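Local coordinates for protein IscA (Thermosynechococcus elongatus, PDB 1X0G) that binds a [2Fe-2S] cluster and probably serves as a scaffold on which iron-sulfur clusters are assembled, at residues 9-12 with 13-16. Residues are numbered along the deposited sequence; the frame is centred on the assembly and turned at random.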
loop_
_atom_site.group_PDB
_atom_site.type_symbol
_atom_site.label_atom_id
_atom_site.label_comp_id
_atom_site.label_asym_id
_atom_site.label_seq_id
_atom_site.Cartn_x
_atom_site.Cartn_y
_atom_site.Cartn_z
ATOM N N ILE C 9 15.940 -26.465 3.765
ATOM C CA ILE C 9 15.395 -27.466 4.704
ATOM C C ILE C 9 16.184 -27.581 5.983
ATOM O O ILE C 9 15.625 -27.650 7.076
ATOM C CB ILE C 9 15.373 -28.865 4.093
ATOM C CG1 ILE C 9 14.505 -28.893 2.853
ATOM C CG2 ILE C 9 14.850 -29.867 5.096
ATOM C CD1 ILE C 9 13.036 -28.657 3.175
ATOM N N GLN C 10 17.495 -27.621 5.811
ATOM C CA GLN C 10 18.461 -27.816 6.886
ATOM C C GLN C 10 18.378 -26.666 7.851
ATOM O O GLN C 10 18.393 -26.871 9.064
ATOM C CB GLN C 10 19.875 -27.919 6.287
ATOM C CG GLN C 10 21.073 -27.878 7.236
ATOM C CD GLN C 10 22.250 -28.640 6.616
ATOM O OE1 GLN C 10 22.339 -28.742 5.380
ATOM N NE2 GLN C 10 23.137 -29.214 7.462
ATOM N N GLU C 11 18.288 -25.461 7.300
ATOM C CA GLU C 11 18.152 -24.310 8.116
ATOM C C GLU C 11 16.794 -24.291 8.778
ATOM O O GLU C 11 16.667 -23.886 9.923
ATOM C CB GLU C 11 18.269 -23.081 7.252
ATOM C CG GLU C 11 18.027 -21.777 8.008
ATOM C CD GLU C 11 19.099 -21.433 9.023
ATOM O OE1 GLU C 11 20.123 -22.171 9.227
ATOM O OE2 GLU C 11 18.899 -20.383 9.624
ATOM N N LEU C 12 15.771 -24.714 8.062
ATOM C CA LEU C 12 14.486 -24.827 8.700
ATOM C C LEU C 12 14.426 -25.788 9.862
ATOM O O LEU C 12 13.797 -25.479 10.854
ATOM C CB LEU C 12 13.410 -25.171 7.713
ATOM C CG LEU C 12 13.181 -23.918 6.896
ATOM C CD1 LEU C 12 12.269 -24.271 5.792
ATOM C CD2 LEU C 12 12.620 -22.776 7.727
ATOM N N GLU C 13 15.060 -26.939 9.792
ATOM C CA GLU C 13 14.967 -27.781 10.984
ATOM C C GLU C 13 15.781 -27.221 12.141
ATOM O O GLU C 13 15.541 -27.592 13.310
ATOM C CB GLU C 13 15.319 -29.238 10.732
ATOM C CG GLU C 13 16.593 -29.385 9.985
ATOM C CD GLU C 13 16.419 -30.287 8.791
ATOM O OE1 GLU C 13 15.245 -30.513 8.393
ATOM O OE2 GLU C 13 17.453 -30.769 8.255
ATOM N N ARG C 14 16.732 -26.345 11.815
ATOM C CA ARG C 14 17.631 -25.739 12.787
ATOM C C ARG C 14 16.869 -24.797 13.706
ATOM O O ARG C 14 17.099 -24.778 14.904
ATOM C CB ARG C 14 18.724 -24.948 12.065
ATOM C CG ARG C 14 20.115 -25.065 12.725
ATOM C CD ARG C 14 20.745 -23.691 12.880
ATOM N NE ARG C 14 20.511 -23.165 14.224
ATOM C CZ ARG C 14 19.888 -22.016 14.512
ATOM N NH1 ARG C 14 19.412 -21.221 13.548
ATOM N NH2 ARG C 14 19.749 -21.653 15.791
ATOM N N LEU C 15 15.962 -24.024 13.120
ATOM C CA LEU C 15 15.154 -23.053 13.839
ATOM C C LEU C 15 13.962 -23.718 14.526
ATOM O O LEU C 15 13.426 -23.190 15.511
ATOM C CB LEU C 15 14.654 -21.999 12.858
ATOM C CG LEU C 15 15.732 -21.350 11.996
ATOM C CD1 LEU C 15 15.191 -20.958 10.643
ATOM C CD2 LEU C 15 16.326 -20.150 12.737
ATOM N N GLN C 16 13.552 -24.871 13.988
ATOM C CA GLN C 16 12.484 -25.702 14.539
ATOM C C GLN C 16 13.088 -26.353 15.796
ATOM O O GLN C 16 12.594 -27.338 16.336
ATOM C CB GLN C 16 12.037 -26.686 13.449
ATOM C CG GLN C 16 10.764 -27.474 13.674
ATOM C CD GLN C 16 11.024 -29.005 13.724
ATOM O OE1 GLN C 16 11.557 -29.584 12.769
ATOM N NE2 GLN C 16 10.641 -29.657 14.842
#
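E11 O takes two backbone N-H groups. L15 N bonds to E11 O at 3.3 Å, and R14 N bonds weakly to E11 O at 3.1 Å. R14 N also bonds weakly to Q10 O, so it is shared between an i+3 and an i+4 acceptor. E13 N to I9 O measures 2.9 Å, and Q16 N closes the series on L12 O. With L15 to E11, these are the i to i+4 bonds of an alpha helix, here the C-terminal end of helix 6-15, away from the cluster site.

The E13 side chain folds back over the preceding turn. With CG between the backbone N and the carbonyl carbon (chi1 49°) and a further bend at chi2, its carboxylate comes over the I9-Q10 backbone. CG lies 3.2 Å from Q10 O. OE1 lies 3.4 Å from I9 CG2. E13 OE1 and I9 O, both acceptors, are 3.2 Å apart, probably mildly unfavourable unless a donor intervenes. With an alanine here, I9 CG2 is likely to lose its carboxylate neighbour, and packing on W62 would probably be reduced.

E11 and R14 run alongside each other, their planes 45° apart. E11 OE2 lies at the guanidinium edge, 4.0 Å from R14 NH1, beyond a salt bridge. L15 packs on L85 of the second subunit. The E11-R14 attraction is therefore probably modest; backbone bonds and packing of I9 and L12 on the strands hold the turn.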